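Local atomic coordinates of protein Bug27 (Bordetella pertussis, PDB entry 2QPQ), a protein that probably binds a small solute in the periplasm between two alpha/beta lobes that work like a Venus flytrap, in the manner of Bug-family receptors. Residues K115-G118 / E119-A122; A180-T183 / A184-I188; P214-E218 / Q219-G223. One frame throughout, in Å; residues are numbered along the deposited sequence.

Contact 1. Residues K115-G118 / E119-A122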
loop_
_atom_site.group_PDB
_atom_site.type_symbol
_atom_site.label_atom_id
_atom_site.label_comp_id
_atom_site.label_asym_id
_atom_site.label_seq_id
_atom_site.Cartn_x
_atom_site.Cartn_y
_atom_site.Cartn_z
ATOM N N LYS A 115 -24.803 -6.397 2.993
ATOM C CA LYS A 115 -24.710 -7.287 1.860
ATOM C C LYS A 115 -24.009 -6.617 0.666
ATOM O O LYS A 115 -23.371 -7.287 -0.173
ATOM C CB LYS A 115 -26.165 -7.718 1.496
ATOM C CG LYS A 115 -26.729 -8.986 2.230
ATOM C CD LYS A 115 -26.666 -9.025 3.774
ATOM C CE LYS A 115 -27.404 -10.291 4.358
ATOM N NZ LYS A 115 -27.197 -10.635 5.842
ATOM N N THR A 116 -24.101 -5.289 0.590
ATOM C CA THR A 116 -23.474 -4.548 -0.494
ATOM C C THR A 116 -22.824 -3.300 0.086
ATOM O O THR A 116 -23.149 -2.895 1.206
ATOM C CB THR A 116 -24.521 -4.083 -1.549
ATOM O OG1 THR A 116 -25.362 -3.088 -0.968
ATOM C CG2 THR A 116 -25.405 -5.224 -2.011
ATOM N N LEU A 117 -21.936 -2.672 -0.676
ATOM C CA LEU A 117 -21.408 -1.373 -0.282
ATOM C C LEU A 117 -22.505 -0.329 -0.135
ATOM O O LEU A 117 -22.404 0.522 0.728
ATOM C CB LEU A 117 -20.318 -0.861 -1.234
ATOM C CG LEU A 117 -19.452 0.278 -0.640
ATOM C CD1 LEU A 117 -18.447 -0.320 0.348
ATOM C CD2 LEU A 117 -18.717 1.082 -1.690
ATOM N N GLY A 118 -23.555 -0.411 -0.966
ATOM C CA GLY A 118 -24.637 0.566 -0.943
ATOM C C GLY A 118 -25.385 0.581 0.379
ATOM O O GLY A 118 -25.748 1.632 0.873
ATOM N N GLU A 119 -25.601 -0.601 0.952
ATOM C CA GLU A 119 -26.202 -0.766 2.270
ATOM C C GLU A 119 -25.343 -0.151 3.370
ATOM O O GLU A 119 -25.866 0.453 4.310
ATOM C CB GLU A 119 -26.464 -2.257 2.547
ATOM C CG GLU A 119 -27.701 -2.790 1.776
ATOM C CD GLU A 119 -27.899 -4.290 1.868
ATOM O OE1 GLU A 119 -27.299 -4.941 2.753
ATOM O OE2 GLU A 119 -28.700 -4.832 1.057
ATOM N N LEU A 120 -24.031 -0.317 3.251
ATOM C CA LEU A 120 -23.094 0.258 4.230
ATOM C C LEU A 120 -23.173 1.788 4.197
ATOM O O LEU A 120 -23.298 2.449 5.237
ATOM C CB LEU A 120 -21.649 -0.208 3.911
ATOM C CG LEU A 120 -20.532 0.469 4.721
ATOM C CD1 LEU A 120 -20.621 -0.048 6.147
ATOM C CD2 LEU A 120 -19.135 0.232 4.134
ATOM N N MET A 121 -23.092 2.342 2.988
ATOM C CA MET A 121 -23.133 3.789 2.790
ATOM C C MET A 121 -24.454 4.420 3.273
ATOM O O MET A 121 -24.432 5.463 3.905
ATOM C CB MET A 121 -22.816 4.161 1.345
ATOM C CG MET A 121 -21.385 3.852 0.915
ATOM S SD MET A 121 -21.048 4.309 -0.794
ATOM C CE MET A 121 -22.181 3.273 -1.726
ATOM N N ALA A 122 -25.583 3.773 2.980
ATOM C CA ALA A 122 -26.893 4.142 3.546
ATOM C C ALA A 122 -26.828 4.166 5.078
ATOM O O ALA A 122 -27.227 5.148 5.685
ATOM C CB ALA A 122 -27.998 3.155 3.060
#
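T116 caps the N-terminus of helix 117-123, and its partner E119 lies three residues further on, in the first turn. The backbone N of E119 points at the capping hydroxyl, E119 N to T116 OG1 being 3.2 Å. This bond depends on the rotation of T116: with chi1 at 68°, OG1 sits between the backbone N and the carbonyl carbon, facing the helix end, while CG2 lies opposite the carbonyl carbon, beside the backbone N.

E119 answers with its carboxylate, but one residue earlier than the classical box would have it. Its chain runs extended beyond CG back past the threonine, crossing it at about a right angle, and E119 OE1 accepts from K115 N at 2.9 Å. The bond is nearly straight, 163° at the hydrogen, yet it reaches the oxygen from above the carboxylate plane. The same oxygen lies 3.3 Å from K115 CB, whereas the ammonium of K115 leads away to S112 O. T116 N, the donor that a true capping box would use, is buried without a partner.

Regular helical bonding then takes over, M121 N reaching L117 O at 3.0 Å and A122 N reaching G118 O at the same length. On the inner face L117 CD1 meets L120 CD2 at 3.9 Å, and both leucines also pack on F106 and L199 of the sheet. M121 bends at chi3 (-62°), which brings its CE back over the first turn, 3.7 Å from G118 CA. L149 and A153 of helix 141-153 cover the methionine as well. The arrangement is that of a threonine N-cap at the start of an amphipathic helix laid against a sheet, with the N3 glutamate binding K115 N and not the N-cap N of a capping box.

Contact 2. Residues A180-T183 / A184-I188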
loop_
_atom_site.group_PDB
_atom_site.type_symbol
_atom_site.label_atom_id
_atom_site.label_comp_id
_atom_site.label_asym_id
_atom_site.label_seq_id
_atom_site.Cartn_x
_atom_site.Cartn_y
_atom_site.Cartn_z
ATOM N N ALA A 180 -14.018 -3.711 8.098
ATOM C CA ALA A 180 -12.649 -3.214 8.010
ATOM C C ALA A 180 -12.236 -3.003 6.568
ATOM O O ALA A 180 -12.737 -3.641 5.628
ATOM C CB ALA A 180 -11.633 -4.210 8.712
ATOM N N VAL A 181 -11.252 -2.137 6.416
ATOM C CA VAL A 181 -10.574 -1.976 5.151
ATOM C C VAL A 181 -9.150 -2.503 5.287
ATOM O O VAL A 181 -8.363 -2.013 6.096
ATOM C CB VAL A 181 -10.591 -0.525 4.748
ATOM C CG1 VAL A 181 -9.906 -0.353 3.385
ATOM C CG2 VAL A 181 -12.071 -0.075 4.745
ATOM N N VAL A 182 -8.835 -3.540 4.506
ATOM C CA VAL A 182 -7.524 -4.148 4.601
ATOM C C VAL A 182 -7.032 -4.409 3.172
ATOM O O VAL A 182 -7.770 -4.214 2.206
ATOM C CB VAL A 182 -7.528 -5.443 5.504
ATOM C CG1 VAL A 182 -8.011 -5.106 6.942
ATOM C CG2 VAL A 182 -8.417 -6.529 4.911
ATOM N N THR A 183 -5.800 -4.856 3.023
ATOM C CA THR A 183 -5.330 -5.182 1.691
ATOM C C THR A 183 -6.062 -6.428 1.218
ATOM O O THR A 183 -6.323 -7.357 2.021
ATOM C CB THR A 183 -3.829 -5.482 1.687
ATOM O OG1 THR A 183 -3.586 -6.613 2.517
ATOM C CG2 THR A 183 -2.999 -4.267 2.155
ATOM N N ALA A 184 -6.382 -6.450 -0.074
ATOM C CA ALA A 184 -6.891 -7.655 -0.733
ATOM C C ALA A 184 -6.077 -8.931 -0.446
ATOM O O ALA A 184 -6.633 -9.992 -0.169
ATOM C CB ALA A 184 -7.044 -7.415 -2.240
ATOM N N SER A 185 -4.764 -8.827 -0.485
ATOM C CA SER A 185 -3.868 -9.959 -0.236
ATOM C C SER A 185 -4.047 -10.612 1.153
ATOM O O SER A 185 -4.081 -11.853 1.250
ATOM C CB SER A 185 -2.421 -9.506 -0.422
ATOM O OG SER A 185 -2.242 -8.296 0.307
ATOM N N SER A 186 -4.148 -9.788 2.210
ATOM C CA SER A 186 -4.477 -10.293 3.558
ATOM C C SER A 186 -5.845 -10.977 3.639
ATOM O O SER A 186 -5.991 -12.000 4.316
ATOM C CB SER A 186 -4.367 -9.204 4.650
ATOM O OG SER A 186 -5.286 -8.122 4.482
ATOM N N ALA A 187 -6.828 -10.421 2.938
ATOM C CA ALA A 187 -8.236 -10.807 3.123
ATOM C C ALA A 187 -8.645 -11.991 2.258
ATOM O O ALA A 187 -9.561 -12.753 2.624
ATOM C CB ALA A 187 -9.114 -9.653 2.790
ATOM N N ILE A 188 -7.993 -12.120 1.104
ATOM C CA ILE A 188 -8.475 -13.075 0.081
ATOM C C ILE A 188 -8.640 -14.506 0.633
ATOM O O ILE A 188 -9.698 -15.093 0.442
ATOM C CB ILE A 188 -7.674 -12.993 -1.293
ATOM C CG1 ILE A 188 -8.176 -11.810 -2.123
ATOM C CG2 ILE A 188 -7.895 -14.226 -2.157
ATOM C CD1 ILE A 188 -7.276 -11.473 -3.317
#
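T183, the last residue of strand 180-183, is also the N-cap of helix 184-192, so the polar contacts with S185, S186 and A187 gather at this one residue. The hydroxyl of S186 donates to T183 O, with S186 OG 2.8 Å from that oxygen, in the carbonyl plane and on a lone pair. With chi1 at 63° the serine OG turns back between its own N and carbonyl carbon, which aims it at the strand end. A second donor uses the same acceptor: A187 N lies 3.2 Å from T183 O, also in the carbonyl plane, with an angle of 142° at the hydrogen. Two bonds thus grip the carbonyl where strand gives way to helix and probably help to fix the orientation of that peptide.

A hydroxyl pair makes up the second kind of polar contact. T183 OG1 and S185 OG are hydrogen-bonded at 3.1 Å, with either able to be the donor, and S185 OG has a further, weak partner in Y268 OH. T183 OG1 stands between the backbone N and the carbonyl carbon, over the start of the helix. The T183 side chain also comes within about 4 Å of a bound citrate, probably a crystallisation component, which may nonetheless mark the pocket.

Apolar packing lies to one side of these bonds. V182 CG2 touches A187 CB at 3.8 Å and also lies 3.5 Å from S186 OG, so one methyl bridges both helix residues.

The strand and helix segments meet at 104°, a sharp turn from sheet to helix. Strand 180-183 runs between 93-109, its antiparallel neighbour, and 132-135, its parallel one, while V182 and S186 pack against L169 of helix 165-173 close to the C136-C165 disulfide, and V181 and T183 touch Q142 of helix 141-153.

Contact 3. Residues P214-E218 / Q219-G223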
loop_
_atom_site.group_PDB
_atom_site.type_symbol
_atom_site.label_atom_id
_atom_site.label_comp_id
_atom_site.label_asym_id
_atom_site.label_seq_id
_atom_site.Cartn_x
_atom_site.Cartn_y
_atom_site.Cartn_z
ATOM N N PRO A 214 -17.495 -6.004 -6.675
ATOM C CA PRO A 214 -17.466 -4.758 -7.427
ATOM C C PRO A 214 -16.419 -3.774 -6.877
ATOM O O PRO A 214 -16.000 -3.901 -5.700
ATOM C CB PRO A 214 -18.899 -4.227 -7.255
ATOM C CG PRO A 214 -19.380 -4.843 -5.990
ATOM C CD PRO A 214 -18.762 -6.196 -5.948
ATOM N N THR A 215 -15.973 -2.830 -7.712
ATOM C CA THR A 215 -15.144 -1.724 -7.233
ATOM C C THR A 215 -16.042 -0.763 -6.445
ATOM O O THR A 215 -17.273 -0.786 -6.577
ATOM C CB THR A 215 -14.530 -0.932 -8.394
ATOM O OG1 THR A 215 -15.592 -0.333 -9.172
ATOM C CG2 THR A 215 -13.670 -1.838 -9.296
ATOM N N VAL A 216 -15.446 0.107 -5.639
ATOM C CA VAL A 216 -16.204 1.201 -5.046
ATOM C C VAL A 216 -16.831 2.120 -6.132
ATOM O O VAL A 216 -18.023 2.511 -6.035
ATOM C CB VAL A 216 -15.319 2.051 -4.102
ATOM C CG1 VAL A 216 -16.124 3.261 -3.569
ATOM C CG2 VAL A 216 -14.741 1.137 -2.955
ATOM N N ALA A 217 -16.024 2.450 -7.147
ATOM C CA ALA A 217 -16.440 3.354 -8.244
ATOM C C ALA A 217 -17.711 2.835 -8.902
ATOM O O ALA A 217 -18.630 3.592 -9.131
ATOM C CB ALA A 217 -15.308 3.509 -9.287
ATOM N N GLU A 218 -17.775 1.533 -9.177
ATOM C CA GLU A 218 -18.952 0.965 -9.854
ATOM C C GLU A 218 -20.200 0.824 -8.961
ATOM O O GLU A 218 -21.225 0.300 -9.408
ATOM C CB GLU A 218 -18.596 -0.331 -10.593
ATOM C CG GLU A 218 -18.608 -1.593 -9.732
ATOM C CD GLU A 218 -18.270 -2.848 -10.519
ATOM O OE1 GLU A 218 -17.088 -3.303 -10.383
ATOM O OE2 GLU A 218 -19.174 -3.390 -11.262
ATOM N N GLN A 219 -20.130 1.347 -7.728
ATOM C CA GLN A 219 -21.236 1.269 -6.752
ATOM C C GLN A 219 -21.943 2.539 -6.181
ATOM O O GLN A 219 -22.251 2.541 -5.006
ATOM C CB GLN A 219 -20.818 0.374 -5.538
ATOM C CG GLN A 219 -20.454 -1.058 -5.896
ATOM C CD GLN A 219 -20.148 -1.930 -4.691
ATOM O OE1 GLN A 219 -18.979 -2.157 -4.350
ATOM N NE2 GLN A 219 -21.181 -2.433 -4.056
ATOM N N GLY A 220 -22.194 3.647 -6.879
ATOM C CA GLY A 220 -21.366 4.311 -7.782
ATOM C C GLY A 220 -20.859 5.503 -6.970
ATOM O O GLY A 220 -21.598 6.390 -6.505
ATOM N N VAL A 221 -19.567 5.478 -6.760
ATOM C CA VAL A 221 -18.841 6.596 -6.214
ATOM C C VAL A 221 -17.867 6.859 -7.337
ATOM O O VAL A 221 -16.737 6.398 -7.320
ATOM C CB VAL A 221 -18.107 6.170 -4.910
ATOM C CG1 VAL A 221 -17.358 7.355 -4.303
ATOM C CG2 VAL A 221 -19.098 5.529 -3.920
ATOM N N ALA A 222 -18.331 7.573 -8.355
ATOM C CA ALA A 222 -17.533 7.769 -9.573
ATOM C C ALA A 222 -16.183 8.429 -9.304
ATOM O O ALA A 222 -16.078 9.344 -8.470
ATOM C CB ALA A 222 -18.325 8.590 -10.600
ATOM N N GLY A 223 -15.149 7.970 -10.002
ATOM C CA GLY A 223 -13.827 8.558 -9.825
ATOM C C GLY A 223 -13.025 8.031 -8.627
ATOM O O GLY A 223 -11.846 8.364 -8.461
#
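P214 and Q219 pack against each other across a compact turn that begins with an ST motif, within the loop joining strands 196-201 and 227-235. In that motif T215 OG1 accepts from E218 N at 2.9 Å. E218 turns its carboxylate back toward T215 N, much as in a capping box, though the placing of that oxygen is less sure; the other oxygen forms a salt bridge with R206.

Q219 can be followed outward from the backbone. Its CB lies 3.6 Å from V216 O, the oxygen that also accepts the Q219 backbone N-H. CG, beside the backbone N with chi1 at -60°, passes 3.3 Å from T215 O. Since the chain stays extended beyond this point, CD is carried on to the proline and lies 3.3 Å from P214 CG. The amide ends against the proline ring, the two side chains running at a slant to each other. Which amide end is oxygen and which nitrogen is uncertain in the model, so the secure part of the contact is the packing of the carbon chain and the amide group as a whole.

The backbone bond that closes the turn, Q219 N to V216 O at 2.9 Å, has its donor well above the carbonyl plane and not on a lone pair. A cis peptide between Q219 and G220 then redirects the chain, and V221 N makes weak bonds to both V216 O and A217 O. V216 CG1 meets V221 CG2 at 3.8 Å, and both valines also pack on L149 of helix 141-153. The returning chain is met by C-H groups too: A217 CA stands 3.2 Å from V221 O, and its C-H points almost straight at that oxygen, 168° at the hydrogen.

Along the chain, contacts 1, 2 and 3 come in series, and all belong to elements built around the long strand 93-109. Contact 2 includes strand 180-183, which pairs with it directly; contact 3 lies in the loop between strands 196-201 and 227-235, both also its partners. Contact 1 caps a helix packed on that sheet. Centres of contacts 1 and 3 are 12 Å apart and the two touch, as in L117 CD2 to V216 CG1 and M121 SD to V221 CG2, both 3.9 Å. Contact 2 is about 18 Å from either, centre to centre, closer to the bound citrate; contacts 1 and 3 are peripheral packing.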